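Local coordinates for glycoside hydrolase (Streptococcus pneumoniae serotype 4, PDB 6ORH), which probably acts as an alpha-L-fucosidase of glycoside hydrolase family 29, removing fucose from host-derived carbohydrate antigens, at residues T204-N214 against L232-H243. The protein carries 2 engineered substitutions. Sequence-based numbering, arbitrary orientation. Where two conformers were deposited one is given.
Sequences TEGTSIRWIGN and LGTEAELNYLQH. With GAL (beta-D-galactopyranose), chain C; FUC (alpha-L-fucopyranose), chain B.
W211 meets L241 and L238 through the benzo part of its indole: L241 CD1 comes to 3.8 Å from CE3 and L238 CD2 to 4.0 Å from CZ3, both approaching obliquely. One face of the ring carries the galactose, whose C5 sits 3.5 Å above its centre as a CH-pi contact; the backbone nitrogens of G213 and N214 lie over the opposite face, toward the rim. With CG anti to the backbone N (chi1 -172°), the indole turns toward the sugar while CE3 and CZ3 stay against the two leucines. The guanidinium of R210 is used at its edge instead. Its NE and NH2 both donate, within the guanidinium plane, to the carbonyl oxygen of L241; the NE bond measures 2.9 Å with an N-H...O angle of 160°, while the NH2 bond is longer and more bent. This side-on grip ties the strand to the last turn of helix 238-243, and S252 holds NH1. G213 has no side chain, so its backbone comes close to L238 and L241; its phi of 100° also suits glycine. I212 O receives a CA-H...O contact from Q242 CA (3.0 Å). Toward the N-terminal ends of both segments, G233 N donates to T204 O (2.8 Å); next to it is T234, whose carbonyl O accepts a hydrogen bond from O3 of fucose. The whole exemplifies an aromatic sugar platform at the C-terminal end of a beta-strand in a TIM-barrel glycosidase, with two leucines of helix 238-243 packed obliquely against its benzo part.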
ATOM      1  N   THR A 204       7.287   3.318 -23.953  1.00 12.74           N
ATOM      2  CA  THR A 204       5.851   3.484 -23.785  1.00 12.95           C
ATOM      3  C   THR A 204       5.052   2.410 -24.519  1.00 13.72           C
ATOM      4  O   THR A 204       3.845   2.323 -24.301  1.00 13.93           O
ATOM      5  CB  THR A 204       5.423   4.883 -24.259  1.00 12.86           C
ATOM      6  OG1 THR A 204       5.849   5.121 -25.607  1.00 13.66           O
ATOM      7  CG2 THR A 204       5.916   5.965 -23.322  1.00 14.05           C
ATOM      8  N   GLU A 205       5.718   1.599 -25.360  1.00 13.06           N
ATOM      9  CA  GLU A 205       5.039   0.651 -26.240  1.00 13.36           C
ATOM     10  C   GLU A 205       5.166  -0.762 -25.652  1.00 13.82           C
ATOM     11  O   GLU A 205       5.626  -0.939 -24.519  1.00 14.39           O
ATOM     12  CB  GLU A 205       5.672   0.711 -27.637  1.00 14.19           C
ATOM     13  CG  GLU A 205       5.863   2.158 -28.118  1.00 16.67           C
ATOM     14  CD  GLU A 205       4.536   2.902 -28.234  1.00 17.93           C
ATOM     15  OE1 GLU A 205       3.732   2.498 -29.107  1.00 19.17           O
ATOM     16  OE2 GLU A 205       4.264   3.869 -27.443  1.00 16.89           O
ATOM     17  N   GLY A 206       4.715  -1.767 -26.408  1.00 13.34           N
ATOM     18  CA  GLY A 206       4.635  -3.084 -25.781  1.00 13.77           C
ATOM     19  C   GLY A 206       5.941  -3.868 -25.799  1.00 13.29           C
ATOM     20  O   GLY A 206       6.003  -4.978 -26.366  1.00 14.47           O
ATOM     21  N   THR A 207       6.963  -3.293 -25.141  1.00 12.15           N
ATOM     22  CA  THR A 207       8.284  -3.909 -25.060  1.00 11.66           C
ATOM     23  C   THR A 207       8.395  -4.738 -23.781  1.00 11.69           C
ATOM     24  O   THR A 207       7.426  -4.925 -23.051  1.00 12.28           O
ATOM     25  CB  THR A 207       9.365  -2.830 -25.207  1.00 12.11           C
ATOM     26  OG1 THR A 207       9.051  -1.801 -24.255  1.00 12.72           O
ATOM     27  CG2 THR A 207       9.390  -2.240 -26.599  1.00 12.80           C
ATOM     28  N   SER A 208       9.605  -5.248 -23.502  1.00 11.80           N
ATOM     29  CA  SER A 208       9.793  -6.181 -22.403  1.00 11.60           C
ATOM     30  C   SER A 208       9.766  -5.498 -21.043  1.00 10.81           C
ATOM     31  O   SER A 208       9.560  -6.186 -20.032  1.00 10.85           O
ATOM     32  CB  SER A 208      11.064  -6.984 -22.608  1.00 11.25           C
ATOM     33  OG  SER A 208      12.132  -6.117 -23.024  1.00 11.83           O
ATOM     34  N   ILE A 209      10.020  -4.177 -20.996  1.00 11.12           N
ATOM     35  CA  ILE A 209       9.954  -3.395 -19.764  1.00 11.57           C
ATOM     36  C   ILE A 209       8.955  -2.247 -19.939  1.00 11.25           C
ATOM     37  O   ILE A 209       8.991  -1.580 -20.959  1.00 11.51           O
ATOM     38  CB  ILE A 209      11.339  -2.859 -19.366  1.00 12.23           C
ATOM     39  CG1 ILE A 209      12.384  -3.990 -19.325  1.00 14.72           C
ATOM     40  CG2 ILE A 209      11.255  -2.121 -18.012  1.00 12.38           C
ATOM     41  CD1 ILE A 209      13.767  -3.551 -18.876  1.00 18.83           C
ATOM     42  N   ARG A 210       8.093  -2.012 -18.933  1.00 10.48           N
ATOM     43  CA  ARG A 210       7.223  -0.842 -18.903  1.00 11.41           C
ATOM     44  C   ARG A 210       7.580   0.010 -17.683  1.00 11.47           C
ATOM     45  O   ARG A 210       8.233  -0.451 -16.739  1.00 11.69           O
ATOM     46  CB  ARG A 210       5.744  -1.272 -18.788  1.00 10.89           C
ATOM     47  CG  ARG A 210       5.360  -1.870 -17.426  1.00 10.14           C
ATOM     48  CD  ARG A 210       3.859  -2.155 -17.429  1.00 10.35           C
ATOM     49  NE  ARG A 210       3.433  -2.586 -16.088  1.00 10.14           N
ATOM     50  CZ  ARG A 210       3.560  -3.827 -15.638  1.00 10.35           C
ATOM     51  NH1 ARG A 210       4.090  -4.766 -16.418  1.00 10.49           N
ATOM     52  NH2 ARG A 210       3.167  -4.101 -14.385  1.00 10.71           N
ATOM     53  N   TRP A 211       7.107   1.257 -17.704  1.00 11.81           N
ATOM     54  CA  TRP A 211       7.183   2.082 -16.521  1.00 12.94           C
ATOM     55  C   TRP A 211       6.177   1.600 -15.476  1.00 13.61           C
ATOM     56  O   TRP A 211       5.090   1.178 -15.853  1.00 13.49           O
ATOM     57  CB  TRP A 211       6.882   3.508 -16.975  1.00 13.46           C
ATOM     58  CG  TRP A 211       7.131   4.474 -15.862  1.00 13.19           C
ATOM     59  CD1 TRP A 211       8.105   4.433 -14.906  1.00 14.84           C
ATOM     60  CD2 TRP A 211       6.344   5.641 -15.599  1.00 15.47           C
ATOM     61  NE1 TRP A 211       7.981   5.501 -14.057  1.00 16.03           N
ATOM     62  CE2 TRP A 211       6.913   6.259 -14.460  1.00 14.24           C
ATOM     63  CE3 TRP A 211       5.237   6.224 -16.219  1.00 15.02           C
ATOM     64  CZ2 TRP A 211       6.411   7.457 -13.937  1.00 17.26           C
ATOM     65  CZ3 TRP A 211       4.743   7.413 -15.702  1.00 18.33           C
ATOM     66  CH2 TRP A 211       5.311   7.999 -14.570  1.00 17.59           C
ATOM     67  N   ILE A 212       6.547   1.652 -14.180  1.00 13.44           N
ATOM     68  CA  ILE A 212       5.633   1.269 -13.104  1.00 13.65           C
ATOM     69  C   ILE A 212       4.565   2.344 -12.863  1.00 14.24           C
ATOM     70  O   ILE A 212       3.586   2.086 -12.151  1.00 13.89           O
ATOM     71  CB  ILE A 212       6.389   0.933 -11.805  1.00 12.52           C
ATOM     72  CG1 ILE A 212       5.530   0.155 -10.797  1.00 13.40           C
ATOM     73  CG2 ILE A 212       6.947   2.202 -11.158  1.00 14.59           C
ATOM     74  CD1 ILE A 212       5.170  -1.273 -11.257  1.00 15.47           C
ATOM     75  N   GLY A 213       4.733   3.544 -13.433  1.00 13.64           N
ATOM     76  CA  GLY A 213       3.707   4.585 -13.399  1.00 13.20           C
ATOM     77  C   GLY A 213       3.958   5.654 -12.335  1.00 14.61           C
ATOM     78  O   GLY A 213       3.151   6.588 -12.177  1.00 15.29           O
ATOM     79  N   ASN A 214       5.095   5.545 -11.636  1.00 13.01           N
ATOM     80  CA  ASN A 214       5.495   6.594 -10.705  1.00 13.01           C
ATOM     81  C   ASN A 214       7.020   6.601 -10.603  1.00 14.35           C
ATOM     82  O   ASN A 214       7.665   5.667 -11.046  1.00 14.32           O
ATOM     83  CB  ASN A 214       4.856   6.433  -9.318  1.00 12.78           C
ATOM     84  CG  ASN A 214       5.321   5.182  -8.611  1.00 14.10           C
ATOM     85  OD1 ASN A 214       6.422   5.138  -8.057  1.00 13.67           O
ATOM     86  ND2 ASN A 214       4.493   4.139  -8.622  1.00 14.91           N
ATOM     87  N   LEU A 232      -1.198   0.378 -23.632  1.00 13.83           N
ATOM     88  CA  LEU A 232      -0.040   1.167 -23.218  1.00 14.64           C
ATOM     89  C   LEU A 232      -0.038   2.486 -23.992  1.00 17.03           C
ATOM     90  O   LEU A 232      -1.084   3.133 -24.083  1.00 17.00           O
ATOM     91  CB  LEU A 232       1.218   0.331 -23.438  1.00 13.51           C
ATOM     92  CG  LEU A 232       1.285  -0.955 -22.601  1.00 12.90           C
ATOM     93  CD1 LEU A 232       2.590  -1.712 -22.902  1.00 15.26           C
ATOM     94  CD2 LEU A 232       1.170  -0.665 -21.099  1.00 14.01           C
ATOM     95  N   GLY A 233       1.130   2.902 -24.500  1.00 16.08           N
ATOM     96  CA  GLY A 233       1.292   4.226 -25.109  1.00 17.37           C
ATOM     97  C   GLY A 233       1.496   5.327 -24.059  1.00 19.19           C
ATOM     98  O   GLY A 233       1.481   5.080 -22.855  1.00 18.06           O
ATOM     99  N   THR A 234       1.665   6.588 -24.499  1.00 21.65           N
ATOM    100  CA  THR A 234       1.887   7.679 -23.556  1.00 22.75           C
ATOM    101  C   THR A 234       0.694   7.952 -22.625  1.00 22.36           C
ATOM    102  O   THR A 234       0.888   8.494 -21.539  1.00 23.32           O
ATOM    103  CB  THR A 234       2.370   8.959 -24.266  1.00 25.41           C
ATOM    104  OG1 THR A 234       1.399   9.248 -25.273  1.00 27.72           O
ATOM    105  CG2 THR A 234       3.684   8.760 -24.980  1.00 26.10           C
ATOM    106  N   GLU A 235      -0.519   7.567 -23.052  0.50 21.64           N
ATOM    107  CA  GLU A 235      -1.716   7.779 -22.254  0.50 21.55           C
ATOM    108  C   GLU A 235      -2.162   6.490 -21.567  0.50 19.83           C
ATOM    109  O   GLU A 235      -3.346   6.344 -21.261  0.50 18.57           O
ATOM    110  CB  GLU A 235      -2.877   8.259 -23.129  0.50 23.07           C
ATOM    111  CG  GLU A 235      -2.526   9.474 -23.959  0.50 23.16           C
ATOM    112  CD  GLU A 235      -1.878  10.529 -23.095  0.50 23.16           C
ATOM    113  OE1 GLU A 235      -0.772  10.961 -23.443  0.50 23.10           O
ATOM    114  OE2 GLU A 235      -2.473  10.875 -22.053  0.50 24.78           O
ATOM    115  N   ALA A 236      -1.222   5.569 -21.313  1.00 19.14           N
ATOM    116  CA  ALA A 236      -1.528   4.427 -20.451  1.00 16.76           C
ATOM    117  C   ALA A 236      -1.951   4.941 -19.078  1.00 16.75           C
ATOM    118  O   ALA A 236      -1.378   5.910 -18.565  1.00 19.71           O
ATOM    119  CB  ALA A 236      -0.298   3.550 -20.319  1.00 16.12           C
ATOM    120  N   GLU A 237      -2.958   4.295 -18.464  0.50 14.79           N
ATOM    121  CA  GLU A 237      -3.378   4.639 -17.111  0.50 13.45           C
ATOM    122  C   GLU A 237      -2.246   4.334 -16.135  0.50 12.68           C
ATOM    123  O   GLU A 237      -1.638   3.264 -16.195  0.50 11.63           O
ATOM    124  CB  GLU A 237      -4.586   3.817 -16.641  0.50 13.24           C
ATOM    125  CG  GLU A 237      -5.958   4.460 -16.865  0.50 13.60           C
ATOM    126  CD  GLU A 237      -6.213   5.761 -16.112  0.50 12.62           C
ATOM    127  OE1 GLU A 237      -5.969   6.807 -16.745  0.50 14.08           O
ATOM    128  OE2 GLU A 237      -6.693   5.740 -14.924  0.50  9.88           O
ATOM    129  N   LEU A 238      -2.021   5.251 -15.189  1.00 12.80           N
ATOM    130  CA  LEU A 238      -0.992   5.027 -14.178  1.00 12.75           C
ATOM    131  C   LEU A 238      -1.288   3.748 -13.384  1.00 12.60           C
ATOM    132  O   LEU A 238      -0.358   2.980 -13.100  1.00 12.94           O
ATOM    133  CB  LEU A 238      -0.857   6.229 -13.237  1.00 13.17           C
ATOM    134  CG  LEU A 238      -0.433   7.541 -13.897  1.00 13.75           C
ATOM    135  CD1 LEU A 238      -0.414   8.654 -12.853  1.00 13.20           C
ATOM    136  CD2 LEU A 238       0.921   7.399 -14.589  1.00 13.73           C
ATOM    137  N   ASN A 239      -2.562   3.500 -13.029  1.00 12.15           N
ATOM    138  CA  ASN A 239      -2.827   2.291 -12.255  1.00 12.50           C
ATOM    139  C   ASN A 239      -2.651   1.020 -13.106  1.00 11.88           C
ATOM    140  O   ASN A 239      -2.417  -0.063 -12.558  1.00 12.28           O
ATOM    141  CB  ASN A 239      -4.222   2.357 -11.631  1.00 13.47           C
ATOM    142  CG  ASN A 239      -4.340   3.386 -10.521  1.00 15.37           C
ATOM    143  OD1 ASN A 239      -3.335   3.881 -10.020  1.00 18.41           O
ATOM    144  ND2 ASN A 239      -5.559   3.649 -10.078  1.00 15.05           N
ATOM    145  N   TYR A 240      -2.813   1.125 -14.427  1.00 10.60           N
ATOM    146  CA  TYR A 240      -2.593  -0.018 -15.310  1.00 11.33           C
ATOM    147  C   TYR A 240      -1.105  -0.379 -15.294  1.00 10.67           C
ATOM    148  O   TYR A 240      -0.706  -1.534 -15.187  1.00 10.87           O
ATOM    149  CB  TYR A 240      -3.130   0.295 -16.712  1.00 12.06           C
ATOM    150  CG  TYR A 240      -3.111  -0.906 -17.626  1.00 12.01           C
ATOM    151  CD1 TYR A 240      -4.063  -1.915 -17.477  1.00 11.33           C
ATOM    152  CD2 TYR A 240      -2.134  -1.052 -18.612  1.00 11.56           C
ATOM    153  CE1 TYR A 240      -4.076  -2.993 -18.348  1.00 12.06           C
ATOM    154  CE2 TYR A 240      -2.132  -2.140 -19.485  1.00 11.63           C
ATOM    155  CZ  TYR A 240      -3.115  -3.112 -19.336  1.00 11.65           C
ATOM    156  OH  TYR A 240      -3.087  -4.205 -20.166  1.00 12.59           O
ATOM    157  N   LEU A 241      -0.255   0.659 -15.362  1.00 10.75           N
ATOM    158  CA  LEU A 241       1.180   0.436 -15.289  1.00 10.54           C
ATOM    159  C   LEU A 241       1.576  -0.140 -13.931  1.00 10.28           C
ATOM    160  O   LEU A 241       2.394  -1.046 -13.858  1.00 10.60           O
ATOM    161  CB  LEU A 241       1.900   1.781 -15.498  1.00 11.16           C
ATOM    162  CG  LEU A 241       1.724   2.366 -16.900  1.00 12.37           C
ATOM    163  CD1 LEU A 241       2.419   3.728 -16.947  1.00 12.36           C
ATOM    164  CD2 LEU A 241       2.274   1.416 -17.963  1.00 11.59           C
ATOM    165  N   GLN A 242       0.966   0.359 -12.864  1.00 10.38           N
ATOM    166  CA  GLN A 242       1.415   0.095 -11.496  1.00 11.56           C
ATOM    167  C   GLN A 242       1.013  -1.302 -11.027  1.00 11.30           C
ATOM    168  O   GLN A 242       1.678  -1.874 -10.157  1.00 10.93           O
ATOM    169  CB  GLN A 242       0.820   1.200 -10.623  1.00 13.49           C
ATOM    170  CG  GLN A 242       0.986   1.032  -9.120  1.00 14.90           C
ATOM    171  CD  GLN A 242       0.430   2.264  -8.422  1.00 15.85           C
ATOM    172  OE1 GLN A 242       1.057   3.328  -8.430  1.00 17.04           O
ATOM    173  NE2 GLN A 242      -0.756   2.147  -7.830  1.00 16.30           N
ATOM    174  N   HIS A 243      -0.087  -1.835 -11.589  1.00 10.93           N
ATOM    175  CA  HIS A 243      -0.609  -3.126 -11.140  1.00 11.22           C
ATOM    176  C   HIS A 243      -0.516  -4.183 -12.233  1.00 11.16           C
ATOM    177  O   HIS A 243      -0.754  -5.365 -11.957  1.00 11.08           O
ATOM    178  CB  HIS A 243      -2.083  -3.015 -10.714  1.00 11.26           C
ATOM    179  CG  HIS A 243      -2.275  -2.129  -9.541  1.00 11.60           C
ATOM    180  ND1 HIS A 243      -2.042  -2.563  -8.238  1.00 11.05           N
ATOM    181  CD2 HIS A 243      -2.695  -0.834  -9.437  1.00 12.03           C
ATOM    182  CE1 HIS A 243      -2.275  -1.589  -7.374  1.00 12.05           C
ATOM    183  NE2 HIS A 243      -2.657  -0.500  -8.093  1.00 12.58           N
TER
HETATM  184  C1  GAL C   2       7.751   9.795 -17.297  1.00 13.88           C
HETATM  185  C2  GAL C   2       7.209   9.394 -18.687  1.00 15.31           C
HETATM  186  C3  GAL C   2       7.252   7.871 -18.877  1.00 14.61           C
HETATM  187  C4  GAL C   2       8.578   7.263 -18.409  1.00 14.87           C
HETATM  188  C5  GAL C   2       8.852   7.769 -16.986  1.00 13.95           C
HETATM  189  C6  GAL C   2      10.129   7.233 -16.383  1.00 14.18           C
HETATM  190  O2  GAL C   2       5.844   9.826 -18.800  1.00 16.33           O
HETATM  191  O3  GAL C   2       6.972   7.535 -20.266  1.00 15.60           O
HETATM  192  O4  GAL C   2       9.678   7.650 -19.281  1.00 15.22           O
HETATM  193  O5  GAL C   2       9.030   9.204 -17.070  1.00 13.75           O
HETATM  194  O6  GAL C   2      10.169   7.586 -14.973  1.00 15.70           O
HETATM  195  C1  FUC B   3       5.503  10.339 -20.092  1.00 17.84           C
HETATM  196  C2  FUC B   3       3.998  10.064 -20.281  1.00 22.40           C
HETATM  197  C3  FUC B   3       3.205  10.992 -19.335  1.00 25.40           C
HETATM  198  C4  FUC B   3       3.528  12.448 -19.590  1.00 23.91           C
HETATM  199  C5  FUC B   3       5.025  12.623 -19.380  1.00 21.81           C
HETATM  200  C6  FUC B   3       5.527  14.035 -19.651  1.00 21.44           C
HETATM  201  O2  FUC B   3       3.763   8.709 -19.997  1.00 21.56           O
HETATM  202  O3  FUC B   3       1.781  10.818 -19.450  1.00 33.53           O
HETATM  203  O4  FUC B   3       3.190  12.831 -20.936  1.00 24.79           O
HETATM  204  O5  FUC B   3       5.677  11.726 -20.272  1.00 19.00           O
HETATM  205  O   HOH W   1       1.224   6.418  -9.939  1.00 26.64           O